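Long-range contacts in 3',5'-cyclic-nucleotide phosphodiesterase 1 (Saccharomyces cerevisiae, PDB 4OJV), which belongs to the class-II cyclic-nucleotide phosphodiesterases of the metallo-beta-lactamase-like superfamily and holds two zinc ions in a shared site: residues A11-T16 / T325-S329; T127-H133 / V241-V245. Residue numbers count along the deposited sequence, not the author numbering.

Contact 1 of 2, residues A11-T16 / T325-S329. With ZN (zinc ion), chain E; SO4 (sulfate ion), chain B.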
ATOM      1  N   ALA A  11       9.371   7.116   0.595  1.00 11.40           N
ATOM      2  CA  ALA A  11       9.565   8.338   1.365  1.00 13.28           C
ATOM      3  C   ALA A  11       8.324   9.230   1.318  1.00 13.05           C
ATOM      4  O   ALA A  11       8.393  10.402   1.648  1.00 15.12           O
ATOM      5  CB  ALA A  11      10.793   9.094   0.872  1.00 15.95           C
ATOM      6  N   ASN A  12       7.194   8.654   0.922  1.00 11.23           N
ATOM      7  CA  ASN A  12       5.930   9.371   0.784  1.00 11.47           C
ATOM      8  C   ASN A  12       5.223   9.467   2.135  1.00  9.85           C
ATOM      9  O   ASN A  12       5.039   8.453   2.804  1.00 11.61           O
ATOM     10  CB  ASN A  12       5.092   8.594  -0.233  1.00 12.30           C
ATOM     11  CG  ASN A  12       3.683   9.110  -0.396  1.00 12.53           C
ATOM     12  OD1 ASN A  12       3.366  10.247  -0.083  1.00 11.92           O
ATOM     13  ND2 ASN A  12       2.821   8.244  -0.897  1.00 15.56           N
ATOM     14  N   GLY A  13       4.820  10.669   2.544  1.00  9.43           N
ATOM     15  CA  GLY A  13       4.086  10.862   3.793  1.00 10.28           C
ATOM     16  C   GLY A  13       2.586  10.665   3.712  1.00 10.70           C
ATOM     17  O   GLY A  13       1.921  10.742   4.737  1.00 12.14           O
ATOM     18  N   GLY A  14       2.063  10.393   2.516  1.00 10.84           N
ATOM     19  CA  GLY A  14       0.620  10.314   2.282  1.00 10.58           C
ATOM     20  C   GLY A  14       0.095  11.643   1.764  1.00 10.29           C
ATOM     21  O   GLY A  14       0.822  12.636   1.729  1.00 11.61           O
ATOM     22  N   PRO A  15      -1.189  11.701   1.373  1.00 10.36           N
ATOM     23  CA  PRO A  15      -2.169  10.637   1.529  1.00 10.42           C
ATOM     24  C   PRO A  15      -2.226   9.621   0.396  1.00 10.28           C
ATOM     25  O   PRO A  15      -2.947   8.633   0.530  1.00 11.06           O
ATOM     26  CB  PRO A  15      -3.492  11.397   1.626  1.00 11.57           C
ATOM     27  CG  PRO A  15      -3.265  12.601   0.771  1.00 12.22           C
ATOM     28  CD  PRO A  15      -1.822  12.975   0.972  1.00 11.83           C
ATOM     29  N   THR A  16      -1.479   9.802  -0.690  1.00 11.12           N
ATOM     30  CA  THR A  16      -1.410   8.713  -1.674  1.00 12.68           C
ATOM     31  C   THR A  16      -0.732   7.521  -0.986  1.00 13.37           C
ATOM     32  O   THR A  16       0.101   7.689  -0.081  1.00 14.08           O
ATOM     33  CB  THR A  16      -0.723   9.083  -3.003  1.00 13.75           C
ATOM     34  OG1 THR A  16       0.687   9.210  -2.799  1.00 14.47           O
ATOM     35  CG2 THR A  16      -1.298  10.369  -3.597  1.00 14.84           C
ATOM     36  N   THR A 325      12.458  13.202   4.753  1.00 10.18           N
ATOM     37  CA  THR A 325      11.566  12.107   4.403  1.00 10.41           C
ATOM     38  C   THR A 325      10.108  12.485   4.642  1.00 10.49           C
ATOM     39  O   THR A 325       9.804  13.529   5.221  1.00 10.88           O
ATOM     40  CB  THR A 325      11.896  10.881   5.271  1.00 10.60           C
ATOM     41  OG1 THR A 325      11.622  11.213   6.639  1.00 11.44           O
ATOM     42  CG2 THR A 325      13.369  10.487   5.113  1.00 11.55           C
ATOM     43  N   HIS A 326       9.203  11.616   4.196  1.00 10.53           N
ATOM     44  CA  HIS A 326       7.798  11.657   4.619  1.00 11.26           C
ATOM     45  C   HIS A 326       7.104  12.938   4.233  1.00 11.05           C
ATOM     46  O   HIS A 326       6.215  13.410   4.927  1.00 12.33           O
ATOM     47  CB  HIS A 326       7.713  11.417   6.136  1.00 11.75           C
ATOM     48  CG  HIS A 326       6.379  10.912   6.621  1.00 10.87           C
ATOM     49  ND1 HIS A 326       5.359  11.738   6.945  1.00 11.96           N
ATOM     50  CD2 HIS A 326       5.944   9.624   6.903  1.00 11.22           C
ATOM     51  CE1 HIS A 326       4.315  11.011   7.369  1.00 11.17           C
ATOM     52  NE2 HIS A 326       4.671   9.721   7.358  1.00 11.28           N
ATOM     53  N   VAL A 327       7.488  13.520   3.103  1.00 10.98           N
ATOM     54  CA  VAL A 327       6.792  14.713   2.630  1.00 11.05           C
ATOM     55  C   VAL A 327       5.410  14.301   2.117  1.00 10.78           C
ATOM     56  O   VAL A 327       5.273  13.340   1.357  1.00 10.87           O
ATOM     57  CB  VAL A 327       7.593  15.470   1.550  1.00 11.07           C
ATOM     58  CG1 VAL A 327       6.797  16.654   1.012  1.00 12.12           C
ATOM     59  CG2 VAL A 327       8.924  15.945   2.122  1.00 12.32           C
ATOM     60  N   LYS A 328       4.391  15.032   2.552  1.00 10.07           N
ATOM     61  CA  LYS A 328       3.022  14.737   2.152  1.00 10.90           C
ATOM     62  C   LYS A 328       2.664  15.396   0.829  1.00 10.49           C
ATOM     63  O   LYS A 328       3.184  16.468   0.488  1.00 11.77           O
ATOM     64  CB  LYS A 328       2.064  15.207   3.244  1.00 11.91           C
ATOM     65  CG  LYS A 328       2.137  14.342   4.493  1.00 12.34           C
ATOM     66  CD  LYS A 328       1.168  14.791   5.580  1.00 14.15           C
ATOM     67  CE  LYS A 328       1.190  13.883   6.806  1.00 14.79           C
ATOM     68  NZ  LYS A 328       0.724  12.484   6.570  1.00 15.35           N
ATOM     69  N   SER A 329       1.761  14.771   0.077  1.00 11.14           N
ATOM     70  CA  SER A 329       1.141  15.472  -1.053  1.00 12.54           C
ATOM     71  C   SER A 329       0.250  16.585  -0.526  1.00 13.81           C
ATOM     72  O   SER A 329      -0.215  16.562   0.623  1.00 15.29           O
ATOM     73  CB  SER A 329       0.277  14.547  -1.909  1.00 14.22           C
ATOM     74  OG  SER A 329       1.020  13.496  -2.463  1.00 13.71           O
TER
HETATM   75 ZN    ZN E 404       3.723   8.327   8.620  1.00 12.85          ZN
HETATM   76  S   SO4 B 401       0.894  10.145   9.391  1.00 17.23           S
HETATM   77  O1  SO4 B 401      -0.071   9.074   9.015  1.00 17.96           O
HETATM   78  O2  SO4 B 401       0.268  11.475   9.125  1.00 17.99           O
HETATM   79  O3  SO4 B 401       1.282  10.019  10.833  1.00 16.87           O
HETATM   80  O4  SO4 B 401       2.074   9.979   8.505  1.00 19.18           O
HETATM   81  O   HOH W   1       9.567  12.613   0.911  1.00 23.44           O
HETATM   82  O   HOH W   2       1.050  11.199  -1.146  1.00 13.01           O
HETATM   83  O   HOH W   3       2.304   7.699   9.908  1.00 13.33           O
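Start at Ala11, in the loop after strand 4-8. Its carbonyl O takes a weak, bent hydrogen bond from His326 N (2.9 Å), and water 1 ties the same Ala11 O (2.6 Å) to Val327 N (3.2 Å). Asn12 turns its side chain back on its own loop: OD1 accepts from Gly14 N at 2.9 Å, an Asx turn, while ND2 reaches the backbone O of Tyr18. The CA atoms of the two segments come nearest at Gly13 and His326, 3.9 Å apart. Gly13 N donates to Val327 O (3.0 Å), and its CA sits 3.5 Å above the centroid of the His326 ring in a CH-pi contact, almost on the ring normal. A CB here would run into His326 O, so only glycine fits. That ring is a metal ligand, as in the binuclear site of the metallo-beta-lactamase-like fold: His326 NE2 binds zinc E at 2.1 Å, and ND1 is held by Ser281. Gly13 O receives Lys328 NZ (2.8 Å), which also bonds sulfate O2 at 2.8 Å, linking the loop to the anion on the metal. At Gly14 (phi 95°, psi 174°) a CB would jam against Gly13 O, which suits a glycine; Gly14 O accepts from Ser329 N (2.9 Å). The peptide bond before Pro15 is cis, and Pro15 CD lies 3.9 Å from Ser329 CB; Tyr115 of the second subunit packs on this proline. At Thr16, water 2 lies 2.6 Å from both Thr16 OG1 and Ser329 OG, accepts from Thr16 N (2.9 Å) and donates to Asn12 OD1 (2.7 Å).

Contact 2 of 2, residues T127-H133 / V241-V245; sequences THPHLDH and VCGDV. With ZN (zinc ion), chain D; ZN (zinc ion), chain E.
The two segments meet through metal. Residues 127-133, neither helix nor strand, carry the HxHxDH signature of the metallo-beta-lactamase superfamily: His128 is extended (phi/psi -164/160°), and the chain turns at 130-133, where His133 N bonds His130 O (2.8 Å). Residues 241-242 end strand 238-242; 243-245 leave it as loop, with Gly243 at -83/172° and Asp244 at -53/146°. The backbones come nearest at Thr127 and Gly243, CA to CA 4.9 Å.

Zinc D takes His128 NE2, His130 ND1 and Asp244 OD2, each at 2.2 Å; zinc E takes Asp132 OD2, His133 NE2 and Asp244 OD2, each at 2.1 Å. His128 and Asp132 have chi1 p; His130, His133 and Asp244 have m. Water 3 lies 1.9 Å from zinc D and 2.0 Å from zinc E. His213 completes the protein ligands of zinc D, His326 those of zinc E.

Hydrogen bonds stay on one side: His128 ND1 to Thr127 OG1 (3.0 Å) and water 3 to Asp132 OD1 (2.7 Å). His133 ND1 is held by Asp39.

Thr127 OG1 sits 3.4 Å from Gly243 CA, where a CB would collide with Thr127 CB.

With no hydrogen bond between the segments, Asp244 OD2, bridging both zincs, fastens one to the other.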
ATOM      1  N   THR A 127       9.184   2.056  13.487  1.00  9.42           N
ATOM      2  CA  THR A 127       9.184   3.255  14.327  1.00  9.47           C
ATOM      3  C   THR A 127       7.870   3.453  15.077  1.00  9.43           C
ATOM      4  O   THR A 127       7.846   3.903  16.218  1.00 10.56           O
ATOM      5  CB  THR A 127       9.512   4.519  13.505  1.00  9.76           C
ATOM      6  OG1 THR A 127       8.465   4.761  12.547  1.00  9.76           O
ATOM      7  CG2 THR A 127      10.885   4.396  12.826  1.00 10.35           C
ATOM      8  N   HIS A 128       6.770   3.154  14.402  1.00 10.37           N
ATOM      9  CA  HIS A 128       5.437   3.222  14.992  1.00 10.27           C
ATOM     10  C   HIS A 128       4.492   2.461  14.105  1.00  9.60           C
ATOM     11  O   HIS A 128       4.810   2.224  12.939  1.00  9.75           O
ATOM     12  CB  HIS A 128       4.984   4.666  15.263  1.00 10.46           C
ATOM     13  CG  HIS A 128       4.715   5.504  14.022  1.00 10.29           C
ATOM     14  ND1 HIS A 128       5.665   5.813  13.098  1.00 10.80           N
ATOM     15  CD2 HIS A 128       3.546   6.143  13.615  1.00 10.97           C
ATOM     16  CE1 HIS A 128       5.116   6.623  12.154  1.00 11.09           C
ATOM     17  NE2 HIS A 128       3.821   6.832  12.473  1.00 11.57           N
ATOM     18  N   PRO A 129       3.333   2.038  14.635  1.00  9.61           N
ATOM     19  CA  PRO A 129       2.487   1.096  13.908  1.00 10.17           C
ATOM     20  C   PRO A 129       1.398   1.736  13.046  1.00  9.48           C
ATOM     21  O   PRO A 129       0.495   1.043  12.593  1.00 10.37           O
ATOM     22  CB  PRO A 129       1.881   0.262  15.032  1.00 11.39           C
ATOM     23  CG  PRO A 129       1.698   1.265  16.128  1.00 11.10           C
ATOM     24  CD  PRO A 129       2.911   2.160  16.045  1.00 10.57           C
ATOM     25  N   HIS A 130       1.499   3.034  12.756  1.00  9.22           N
ATOM     26  CA  HIS A 130       0.580   3.618  11.762  1.00  9.68           C
ATOM     27  C   HIS A 130       0.680   2.852  10.469  1.00  9.22           C
ATOM     28  O   HIS A 130       1.772   2.425  10.054  1.00  9.70           O
ATOM     29  CB  HIS A 130       0.867   5.089  11.478  1.00  9.61           C
ATOM     30  CG  HIS A 130       0.284   6.047  12.483  1.00 10.34           C
ATOM     31  ND1 HIS A 130       0.756   7.323  12.632  1.00 11.28           N
ATOM     32  CD2 HIS A 130      -0.774   5.902  13.363  1.00 11.23           C
ATOM     33  CE1 HIS A 130       0.017   7.939  13.578  1.00 11.52           C
ATOM     34  NE2 HIS A 130      -0.902   7.063  14.035  1.00 11.73           N
ATOM     35  N   LEU A 131      -0.469   2.672   9.822  1.00  9.42           N
ATOM     36  CA  LEU A 131      -0.558   1.755   8.693  1.00  9.97           C
ATOM     37  C   LEU A 131       0.452   2.056   7.567  1.00  9.31           C
ATOM     38  O   LEU A 131       0.960   1.115   6.943  1.00  9.93           O
ATOM     39  CB  LEU A 131      -2.005   1.686   8.182  1.00 11.06           C
ATOM     40  CG  LEU A 131      -2.338   0.557   7.192  1.00 12.22           C
ATOM     41  CD1 LEU A 131      -3.743   0.014   7.449  1.00 14.67           C
ATOM     42  CD2 LEU A 131      -2.186   1.030   5.755  1.00 13.61           C
ATOM     43  N   ASP A 132       0.736   3.338   7.301  1.00  9.57           N
ATOM     44  CA  ASP A 132       1.694   3.709   6.252  1.00  9.94           C
ATOM     45  C   ASP A 132       3.119   3.237   6.534  1.00 10.20           C
ATOM     46  O   ASP A 132       3.945   3.213   5.623  1.00 11.30           O
ATOM     47  CB  ASP A 132       1.675   5.227   5.910  1.00 11.22           C
ATOM     48  CG  ASP A 132       1.973   6.137   7.130  1.00 10.57           C
ATOM     49  OD1 ASP A 132       1.335   5.874   8.179  1.00 11.10           O
ATOM     50  OD2 ASP A 132       2.822   7.115   7.103  1.00 11.40           O
ATOM     51  N   HIS A 133       3.408   2.832   7.772  1.00  9.21           N
ATOM     52  CA  HIS A 133       4.741   2.358   8.139  1.00  9.01           C
ATOM     53  C   HIS A 133       4.818   0.864   8.233  1.00  8.31           C
ATOM     54  O   HIS A 133       5.891   0.329   8.507  1.00  9.12           O
ATOM     55  CB  HIS A 133       5.228   3.028   9.432  1.00  9.38           C
ATOM     56  CG  HIS A 133       5.367   4.515   9.284  1.00  9.21           C
ATOM     57  ND1 HIS A 133       6.560   5.165   9.195  1.00 10.10           N
ATOM     58  CD2 HIS A 133       4.392   5.473   9.118  1.00  9.92           C
ATOM     59  CE1 HIS A 133       6.328   6.472   8.995  1.00  9.98           C
ATOM     60  NE2 HIS A 133       5.007   6.655   8.932  1.00 10.72           N
ATOM     61  N   VAL A 241      17.924   7.206  11.706  1.00 11.02           N
ATOM     62  CA  VAL A 241      16.778   6.993  10.828  1.00 11.07           C
ATOM     63  C   VAL A 241      15.529   7.155  11.684  1.00 10.61           C
ATOM     64  O   VAL A 241      15.326   6.404  12.642  1.00 11.44           O
ATOM     65  CB  VAL A 241      16.824   5.614  10.124  1.00 11.29           C
ATOM     66  CG1 VAL A 241      15.716   5.524   9.090  1.00 12.64           C
ATOM     67  CG2 VAL A 241      18.173   5.381   9.453  1.00 12.85           C
ATOM     68  N   CYS A 242      14.682   8.114  11.316  1.00 10.49           N
ATOM     69  CA  CYS A 242      13.617   8.588  12.205  1.00 10.93           C
ATOM     70  C   CYS A 242      12.221   8.154  11.792  1.00 10.84           C
ATOM     71  O   CYS A 242      11.877   8.120  10.605  1.00 11.76           O
ATOM     72  CB  CYS A 242      13.625  10.120  12.258  1.00 11.57           C
ATOM     73  SG  CYS A 242      15.188  10.846  12.794  1.00 12.83           S
ATOM     74  N   GLY A 243      11.396   7.870  12.792  1.00 10.75           N
ATOM     75  CA  GLY A 243       9.956   7.811  12.578  1.00 11.16           C
ATOM     76  C   GLY A 243       9.326   9.191  12.642  1.00 10.55           C
ATOM     77  O   GLY A 243       9.992  10.167  13.027  1.00 10.97           O
ATOM     78  N   ASP A 244       8.039   9.262  12.290  1.00 10.35           N
ATOM     79  CA  ASP A 244       7.273  10.516  12.297  1.00 10.87           C
ATOM     80  C   ASP A 244       7.421  11.158  13.680  1.00 10.87           C
ATOM     81  O   ASP A 244       7.496  10.451  14.693  1.00 11.13           O
ATOM     82  CB  ASP A 244       5.759  10.296  12.036  1.00 11.07           C
ATOM     83  CG  ASP A 244       5.416   9.522  10.723  1.00 10.53           C
ATOM     84  OD1 ASP A 244       6.426   9.254   9.988  1.00 10.97           O
ATOM     85  OD2 ASP A 244       4.141   9.163  10.506  1.00 12.90           O
ATOM     86  N   VAL A 245       7.439  12.483  13.731  1.00 11.40           N
ATOM     87  CA  VAL A 245       7.762  13.173  14.975  1.00 11.32           C
ATOM     88  C   VAL A 245       7.252  14.607  14.940  1.00 11.81           C
ATOM     89  O   VAL A 245       7.171  15.233  13.877  1.00 12.45           O
ATOM     90  CB  VAL A 245       9.295  13.122  15.246  1.00 11.65           C
ATOM     91  CG1 VAL A 245      10.065  13.898  14.178  1.00 13.15           C
ATOM     92  CG2 VAL A 245       9.644  13.634  16.641  1.00 13.02           C
TER
HETATM   93 ZN    ZN D 403       2.455   8.340  11.700  1.00 14.28          ZN
HETATM   94 ZN    ZN E 404       3.723   8.327   8.620  1.00 12.85          ZN
HETATM   95  O   HOH W   3       2.304   7.699   9.908  1.00 13.33           O

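In the fold
The centres of contact 1 and contact 2 are about 12 Å apart, and zinc E is what they share: His326 from contact 1 binds it together with ligands from both segments of contact 2. The zinc ions ZN D and ZN E lie 3.3 Å apart. His326 NE2 comes within 3.2 Å of Asp132 OD2, and His326 CD2 within 3.1 Å of Asp244 OD1, so the His326 ring packs against both carboxylates. The sulfate, probably from the crystallisation liquor, spans both metals, with O4 at 2.3 Å from zinc E and O3 at 2.2 Å from zinc D. Along the chain, both segments of contact 2 fall between those of contact 1. Both contacts also touch the second subunit.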